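Local coordinates for protein fructuronate-tagaturonate epimerase UxaE from Cohnella laeviribosi in complex with 1 glycerol (Cohnella laeviribosi, PDB 6IL9) that probably interconverts fructuronate and tagaturonate by epimerisation, using a zinc-binding TIM-barrel scaffold, at residues Lys163-Ile168 / Met251-Glu256; Lys257-Ala262 / Val266-Ser271; Gly385-Met390 / Pro426-Glu431. All coordinates share one frame; numbering follows the deposited sequence.

Interaction 1 of 3, residues Lys163-Ile168 / Met251-Glu256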
# COMPACT_ATOMS: atom_id res chain seq x y z
N LYS A 163 -5.34 7.28 11.21
CA LYS A 163 -6.27 8.30 11.67
C LYS A 163 -6.13 8.60 13.15
O LYS A 163 -6.31 9.75 13.56
CB LYS A 163 -7.73 7.86 11.39
CG LYS A 163 -8.09 7.70 9.92
CD LYS A 163 -9.54 7.23 9.75
CE LYS A 163 -9.73 6.47 8.44
NZ LYS A 163 -10.52 5.20 8.60
N LYS A 164 -5.83 7.59 13.96
CA LYS A 164 -5.84 7.73 15.41
C LYS A 164 -4.41 7.85 15.92
O LYS A 164 -3.51 7.17 15.42
CB LYS A 164 -6.54 6.53 16.06
CG LYS A 164 -7.96 6.34 15.62
CD LYS A 164 -8.73 5.46 16.61
CE LYS A 164 -10.23 5.68 16.50
NZ LYS A 164 -10.61 7.13 16.50
N GLU A 165 -4.22 8.70 16.93
CA GLU A 165 -2.88 8.95 17.45
C GLU A 165 -2.23 7.67 17.97
O GLU A 165 -1.02 7.49 17.84
CB GLU A 165 -2.93 10.01 18.55
CG GLU A 165 -3.37 11.37 18.06
CD GLU A 165 -3.23 12.44 19.12
OE1 GLU A 165 -4.14 13.29 19.22
OE2 GLU A 165 -2.22 12.44 19.85
N GLU A 166 -3.03 6.79 18.58
CA GLU A 166 -2.49 5.52 19.08
C GLU A 166 -1.87 4.71 17.95
O GLU A 166 -0.81 4.09 18.14
CB GLU A 166 -3.60 4.72 19.77
CG GLU A 166 -3.11 3.84 20.91
CD GLU A 166 -3.89 2.54 21.04
OE1 GLU A 166 -3.37 1.59 21.66
OE2 GLU A 166 -5.03 2.48 20.53
N ASP A 167 -2.50 4.71 16.78
CA ASP A 167 -1.99 3.97 15.63
C ASP A 167 -0.74 4.62 15.05
O ASP A 167 0.17 3.92 14.60
CB ASP A 167 -3.09 3.85 14.57
CG ASP A 167 -4.24 2.97 15.02
OD1 ASP A 167 -4.00 2.05 15.83
OD2 ASP A 167 -5.39 3.19 14.57
N ILE A 168 -0.68 5.95 15.06
CA ILE A 168 0.53 6.65 14.63
C ILE A 168 1.70 6.33 15.57
O ILE A 168 2.83 6.08 15.12
CB ILE A 168 0.26 8.17 14.57
CG1 ILE A 168 -0.80 8.46 13.51
CG2 ILE A 168 1.54 8.94 14.32
CD1 ILE A 168 -1.39 9.85 13.61
N MET A 251 -3.14 18.25 10.24
CA MET A 251 -1.85 17.92 9.64
C MET A 251 -0.70 18.51 10.46
O MET A 251 0.27 17.82 10.79
CB MET A 251 -1.80 18.44 8.20
CG MET A 251 -2.79 17.83 7.21
SD MET A 251 -3.03 18.81 5.68
CE MET A 251 -4.60 18.13 5.16
N ILE A 252 -0.80 19.80 10.78
CA ILE A 252 0.28 20.47 11.50
C ILE A 252 0.45 19.85 12.88
O ILE A 252 1.58 19.62 13.33
CB ILE A 252 -0.01 21.98 11.60
CG1 ILE A 252 0.02 22.60 10.20
CG2 ILE A 252 1.01 22.65 12.51
CD1 ILE A 252 -0.79 23.89 10.10
N TYR A 253 -0.66 19.58 13.57
CA TYR A 253 -0.61 19.03 14.92
C TYR A 253 0.09 17.68 14.95
O TYR A 253 0.94 17.42 15.81
CB TYR A 253 -2.04 18.92 15.46
CG TYR A 253 -2.23 18.01 16.66
CD1 TYR A 253 -1.88 18.44 17.94
CD2 TYR A 253 -2.80 16.74 16.52
CE1 TYR A 253 -2.08 17.62 19.05
CE2 TYR A 253 -2.99 15.91 17.62
CZ TYR A 253 -2.63 16.36 18.88
OH TYR A 253 -2.82 15.55 19.97
N ILE A 254 -0.25 16.81 14.00
CA ILE A 254 0.38 15.49 13.93
C ILE A 254 1.86 15.63 13.56
O ILE A 254 2.73 14.97 14.15
CB ILE A 254 -0.37 14.60 12.92
CG1 ILE A 254 -1.78 14.27 13.43
CG2 ILE A 254 0.43 13.34 12.62
CD1 ILE A 254 -1.83 13.57 14.79
N TYR A 255 2.16 16.48 12.57
CA TYR A 255 3.56 16.66 12.18
C TYR A 255 4.40 17.10 13.38
O TYR A 255 5.47 16.53 13.65
CB TYR A 255 3.68 17.69 11.05
CG TYR A 255 5.14 17.88 10.73
CD1 TYR A 255 5.84 16.91 10.01
CD2 TYR A 255 5.85 19.00 11.19
CE1 TYR A 255 7.19 17.04 9.75
CE2 TYR A 255 7.21 19.14 10.92
CZ TYR A 255 7.87 18.16 10.20
OH TYR A 255 9.21 18.28 9.94
N GLU A 256 3.92 18.09 14.13
CA GLU A 256 4.73 18.61 15.23
C GLU A 256 4.77 17.65 16.40
O GLU A 256 5.81 17.54 17.06
CB GLU A 256 4.19 19.98 15.66
CG GLU A 256 4.38 21.05 14.60
CD GLU A 256 3.71 22.38 14.94
OE1 GLU A 256 2.91 22.44 15.90
OE2 GLU A 256 3.99 23.36 14.23
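Glu-165 and Tyr-253 join two neighbouring helices on the outside of the TIM barrel: helix 165-173, which follows barrel strand 156-162, and the long helix 234-259, which leads into barrel strand 267-271. The contact has a polar part, made by these two residues, and an apolar part behind it, made by Ile-168 and Ile-254.

The polar part is a hydrogen bond from the phenol of Tyr-253 to the carboxylate, with OH and Glu-165 OE1 2.7 Å apart. The two side chains cross at about a right angle, and the carboxylate stands 73° from the ring plane, its OE1 lying at the ring edge rather than over a face. The tyrosine reaches across because its CG is anti to the backbone N (chi1 163°), which lets the ring run out from the helix to the start of the other one. The carboxylate is shared: its second oxygen, OE2, accepts from the hydroxyl of Tyr-258 and forms a salt bridge with Lys-257, whose NZ also hydrogen-bonds to the Tyr-253 hydroxyl. Two phenols and an ammonium group thus surround one carboxylate, an arrangement likely to favour its ionised form and to fix its rotation.

The apolar part is buried. The end of Ile-168 meets that of Ile-254, their CD1 atoms 3.9 Å apart, and the same methyl of Ile-168 lies 4.1 Å from Ile-254 CG2. Leu-181 of strand 178-182 touches both isoleucines, so the pair packs between the helices and strand 178-182. The aliphatic part of the glutamate links the two parts, Glu-165 CG packing 4.2 Å from Ile-254 CD1. At the polar end, the Tyr-253 hydroxyl meets Glu-165 OE1 on its syn side, 32° out of the carboxylate plane.

Interaction 2 of 3, residues Lys257-Ala262 / Val266-Ser271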
# COMPACT_ATOMS: atom_id res chain seq x y z
N LYS A 257 3.69 16.92 16.66
CA LYS A 257 3.65 16.03 17.82
C LYS A 257 4.45 14.76 17.59
O LYS A 257 5.13 14.27 18.51
CB LYS A 257 2.20 15.69 18.19
CG LYS A 257 2.04 15.02 19.57
CD LYS A 257 0.59 14.92 20.01
CE LYS A 257 0.47 14.19 21.36
NZ LYS A 257 -0.96 14.09 21.81
N TYR A 258 4.41 14.20 16.37
CA TYR A 258 4.88 12.84 16.12
C TYR A 258 5.96 12.72 15.05
O TYR A 258 6.83 11.84 15.17
CB TYR A 258 3.71 11.94 15.71
CG TYR A 258 2.72 11.71 16.84
CD1 TYR A 258 3.11 11.03 17.98
CD2 TYR A 258 1.42 12.18 16.75
CE1 TYR A 258 2.22 10.81 19.01
CE2 TYR A 258 0.52 11.96 17.77
CZ TYR A 258 0.93 11.28 18.90
OH TYR A 258 0.03 11.07 19.92
N ILE A 259 5.93 13.53 14.00
CA ILE A 259 6.89 13.35 12.90
C ILE A 259 8.20 14.07 13.18
O ILE A 259 9.27 13.47 13.13
CB ILE A 259 6.26 13.83 11.58
CG1 ILE A 259 4.86 13.23 11.40
CG2 ILE A 259 7.18 13.51 10.39
CD1 ILE A 259 4.84 11.71 11.27
N GLN A 260 8.11 15.37 13.47
CA GLN A 260 9.26 16.18 13.84
C GLN A 260 10.04 15.53 14.98
O GLN A 260 11.28 15.60 15.01
CB GLN A 260 8.77 17.56 14.25
CG GLN A 260 9.79 18.67 14.37
CD GLN A 260 9.12 20.03 14.27
OE1 GLN A 260 9.57 20.91 13.54
NE2 GLN A 260 8.02 20.20 14.99
N THR A 261 9.34 14.89 15.91
CA THR A 261 9.91 14.33 17.12
C THR A 261 10.37 12.88 16.97
O THR A 261 10.79 12.28 17.97
CB THR A 261 8.89 14.40 18.25
OG1 THR A 261 7.69 13.71 17.86
CG2 THR A 261 8.54 15.85 18.56
N ALA A 262 10.32 12.31 15.77
CA ALA A 262 10.52 10.86 15.65
C ALA A 262 11.95 10.43 15.93
O ALA A 262 12.18 9.24 16.21
CB ALA A 262 10.09 10.37 14.27
N VAL A 266 11.43 10.12 8.53
CA VAL A 266 10.10 9.58 8.30
C VAL A 266 9.51 10.29 7.09
O VAL A 266 9.55 11.52 7.01
CB VAL A 266 9.18 9.75 9.53
CG1 VAL A 266 7.73 9.42 9.16
CG2 VAL A 266 9.64 8.88 10.69
N ASP A 267 8.98 9.52 6.16
CA ASP A 267 8.32 10.09 4.99
C ASP A 267 6.85 10.27 5.34
O ASP A 267 6.15 9.28 5.59
CB ASP A 267 8.50 9.19 3.77
CG ASP A 267 9.93 9.16 3.27
OD1 ASP A 267 10.65 10.17 3.42
OD2 ASP A 267 10.32 8.11 2.73
N PHE A 268 6.39 11.52 5.36
CA PHE A 268 5.07 11.89 5.84
C PHE A 268 4.17 12.12 4.64
O PHE A 268 4.39 13.06 3.87
CB PHE A 268 5.20 13.15 6.70
CG PHE A 268 3.93 13.62 7.36
CD1 PHE A 268 3.10 12.75 8.03
CD2 PHE A 268 3.62 14.98 7.34
CE1 PHE A 268 1.93 13.21 8.66
CE2 PHE A 268 2.46 15.46 7.97
CZ PHE A 268 1.62 14.57 8.63
N GLU A 269 3.16 11.26 4.45
CA GLU A 269 2.20 11.42 3.36
C GLU A 269 0.90 11.98 3.91
O GLU A 269 0.40 11.50 4.93
CB GLU A 269 1.91 10.08 2.66
CG GLU A 269 0.72 10.20 1.72
CD GLU A 269 0.60 9.05 0.74
OE1 GLU A 269 -0.34 8.24 0.91
OE2 GLU A 269 1.41 8.96 -0.21
N ILE A 270 0.37 13.00 3.26
CA ILE A 270 -0.92 13.57 3.63
C ILE A 270 -1.95 13.02 2.65
O ILE A 270 -1.82 13.18 1.43
CB ILE A 270 -0.88 15.10 3.63
CG1 ILE A 270 0.03 15.57 4.76
CG2 ILE A 270 -2.30 15.65 3.80
CD1 ILE A 270 0.61 16.93 4.54
N SER A 271 -2.99 12.38 3.19
CA SER A 271 -3.99 11.71 2.37
C SER A 271 -5.32 12.40 2.54
O SER A 271 -5.83 12.54 3.66
CB SER A 271 -4.06 10.22 2.73
OG SER A 271 -5.34 9.67 2.46
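This is an apolar helix-to-strand contact on the outer side of the TIM barrel, made where the end of helix 234-259 turns back into barrel strand 267-271. No hydrogen bond crosses it. Ile-259 carries most of it: its CG1 sits over one face of the Phe-268 ring, 4.1 Å from the centroid and 20° off the ring normal, a CH-pi contact displaced toward the rim. The terminal CD1 of the isoleucine continues past the same side of the ring, 3.8 Å from Phe-268 CD1, and also approaches Val-266 CG1 at 4.2 Å. A chi1 of -176° swings the Phe-268 ring toward the helix, and a chi2 of 47° turns its face to the isoleucine. Nearer the turn, the methyl of Ala-262 packs on Val-266 CG2 at 3.9 Å. The chain reversal begins with a type I turn from Ile-259 to Ala-262, and Thr-261 OG1 hydrogen-bonds back to Lys-257 O at 2.7 Å, the donor lying above the carbonyl plane. Around this core, Leu-179 of the adjacent strand 178-182 touches Ile-259, Leu-172 of helix 165-173 packs against Ala-262 and Val-266, and Val-296, in the loop before strand 300-302, adjoins Phe-268.

Interaction 3 of 3, residues Gly385-Met390 / Pro426-Glu431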
# COMPACT_ATOMS: atom_id res chain seq x y z
N GLY A 385 -12.37 -25.81 -7.98
CA GLY A 385 -13.36 -26.10 -6.96
C GLY A 385 -13.32 -25.11 -5.81
O GLY A 385 -14.37 -24.71 -5.29
N LEU A 386 -12.12 -24.71 -5.40
CA LEU A 386 -11.99 -23.71 -4.35
C LEU A 386 -12.44 -22.34 -4.85
O LEU A 386 -13.14 -21.61 -4.13
CB LEU A 386 -10.55 -23.64 -3.84
CG LEU A 386 -10.26 -22.58 -2.77
CD1 LEU A 386 -11.13 -22.79 -1.53
CD2 LEU A 386 -8.77 -22.56 -2.38
N TYR A 387 -12.06 -21.98 -6.08
CA TYR A 387 -12.49 -20.70 -6.62
C TYR A 387 -14.02 -20.59 -6.62
O TYR A 387 -14.58 -19.56 -6.19
CB TYR A 387 -11.95 -20.47 -8.04
CG TYR A 387 -12.47 -19.14 -8.52
CD1 TYR A 387 -11.80 -17.96 -8.19
CD2 TYR A 387 -13.68 -19.05 -9.21
CE1 TYR A 387 -12.31 -16.73 -8.57
CE2 TYR A 387 -14.20 -17.81 -9.58
CZ TYR A 387 -13.51 -16.66 -9.26
OH TYR A 387 -14.03 -15.45 -9.62
N ARG A 388 -14.71 -21.62 -7.10
CA ARG A 388 -16.17 -21.58 -7.15
C ARG A 388 -16.77 -21.35 -5.77
O ARG A 388 -17.69 -20.54 -5.60
CB ARG A 388 -16.74 -22.87 -7.75
CG ARG A 388 -16.39 -23.11 -9.19
CD ARG A 388 -17.08 -24.38 -9.74
NE ARG A 388 -16.68 -24.60 -11.12
CZ ARG A 388 -17.28 -24.08 -12.18
NH1 ARG A 388 -18.36 -23.30 -12.03
NH2 ARG A 388 -16.81 -24.32 -13.38
N ARG A 389 -16.25 -22.05 -4.76
CA ARG A 389 -16.77 -21.86 -3.41
C ARG A 389 -16.51 -20.45 -2.91
O ARG A 389 -17.39 -19.85 -2.26
CB ARG A 389 -16.14 -22.90 -2.47
CG ARG A 389 -16.62 -24.32 -2.77
CD ARG A 389 -15.92 -25.32 -1.87
NE ARG A 389 -16.01 -24.91 -0.48
CZ ARG A 389 -14.96 -24.77 0.33
NH1 ARG A 389 -13.74 -25.02 -0.12
NH2 ARG A 389 -15.15 -24.38 1.58
N MET A 390 -15.32 -19.90 -3.18
CA MET A 390 -15.00 -18.54 -2.74
C MET A 390 -15.85 -17.50 -3.48
O MET A 390 -16.33 -16.54 -2.88
CB MET A 390 -13.51 -18.26 -2.94
CG MET A 390 -12.58 -19.12 -2.06
SD MET A 390 -10.78 -18.81 -2.24
CE MET A 390 -10.65 -17.15 -1.55
N PRO A 426 -10.85 -18.45 -14.80
CA PRO A 426 -9.88 -17.34 -14.70
C PRO A 426 -10.32 -16.08 -15.43
O PRO A 426 -9.83 -14.99 -15.08
CB PRO A 426 -8.61 -17.93 -15.33
CG PRO A 426 -8.73 -19.40 -15.07
CD PRO A 426 -10.19 -19.69 -15.24
N SER A 427 -11.22 -16.19 -16.41
CA SER A 427 -11.67 -15.01 -17.14
C SER A 427 -12.39 -14.02 -16.24
O SER A 427 -12.43 -12.82 -16.54
CB SER A 427 -12.57 -15.43 -18.31
OG SER A 427 -13.76 -16.08 -17.87
N TYR A 428 -12.97 -14.49 -15.12
CA TYR A 428 -13.59 -13.56 -14.18
C TYR A 428 -12.61 -12.48 -13.73
O TYR A 428 -12.99 -11.33 -13.51
CB TYR A 428 -14.09 -14.30 -12.94
CG TYR A 428 -15.39 -15.05 -13.09
CD1 TYR A 428 -16.56 -14.41 -13.49
CD2 TYR A 428 -15.45 -16.41 -12.78
CE1 TYR A 428 -17.76 -15.11 -13.59
CE2 TYR A 428 -16.64 -17.12 -12.88
CZ TYR A 428 -17.78 -16.46 -13.28
OH TYR A 428 -18.96 -17.19 -13.35
N MET A 429 -11.34 -12.85 -13.52
CA MET A 429 -10.37 -11.90 -12.98
C MET A 429 -9.88 -10.92 -14.04
O MET A 429 -8.99 -10.11 -13.75
CB MET A 429 -9.21 -12.65 -12.32
CG MET A 429 -9.60 -13.29 -10.96
SD MET A 429 -10.29 -12.19 -9.68
CE MET A 429 -12.06 -12.36 -10.02
N ASN A 430 -10.45 -10.96 -15.24
CA ASN A 430 -10.26 -9.94 -16.25
C ASN A 430 -11.45 -9.00 -16.39
O ASN A 430 -11.41 -8.11 -17.22
CB ASN A 430 -9.98 -10.57 -17.61
CG ASN A 430 -8.68 -11.33 -17.64
OD1 ASN A 430 -7.72 -10.96 -16.97
ND2 ASN A 430 -8.65 -12.43 -18.40
N GLU A 431 -12.51 -9.18 -15.59
CA GLU A 431 -13.74 -8.42 -15.75
C GLU A 431 -13.92 -7.42 -14.62
O GLU A 431 -13.61 -7.72 -13.47
CB GLU A 431 -14.95 -9.35 -15.79
CG GLU A 431 -14.87 -10.37 -16.91
CD GLU A 431 -15.84 -11.51 -16.72
OE1 GLU A 431 -16.52 -11.55 -15.66
OE2 GLU A 431 -15.94 -12.36 -17.64
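Tyr-387 lays the outer end of its ring, CE2 and the phenol oxygen, against the CB and CD2 side of Tyr-428, the two planes near parallel (20° apart) but slid so far, with centroids 6.0 Å apart, that the rings barely overlap. The closest ring carbons are Tyr-387 CE2 and Tyr-428 CD2, at 3.7 Å. The phenol oxygen of Tyr-387 reaches further, to the base of its partner, where OH lies 3.5 Å from Tyr-428 CB. The methyl of Met-429 completes the contact, its CE 3.7 Å from Tyr-387 OH; bends at chi2 and chi3 (-56° and 92°) curl the chain back to this hydroxyl. The contact joins helix 384-402 to the loop that leads into helix 432-440, with Leu-438 of that helix touching both Tyr-387 and Met-429. Neither phenol bonds to the other: Tyr-387 OH pairs with His-391 ND1, and Tyr-428 OH with the carbonyl of Arg-415. Replacing Tyr-387 with an alanine would probably open a gap beside Tyr-428 and Met-429 and leave His-391 without its hydroxyl partner. Across the two segments the contact is therefore one of van der Waals packing, while the polar ends of both buried rings are satisfied by other parts of the chain.

How the interactions relate
Interactions 1 and 2 adjoin, their centres 8 Å apart, and follow one another along helix 234-259. Glu-165 of interaction 1 connects them: its OE2 lies 2.6 Å from Tyr-258 OH and 2.8 Å from Lys-257 NZ, both of interaction 2. Packing adds Met-251 CE against Ile-270 CG2, at 3.7 Å. Interaction 2 also leads toward the metal: the Phe-268 side chain is about 14 Å from the zinc ion, and on the same strand Glu-269 hydrogen-bonds to the zinc ligand His-343, while Ser-271 does so to the ligand Asp-273. Interaction 3 lies across the chain's centre, about 40 Å from interaction 1 between centres, and touches neither of the others.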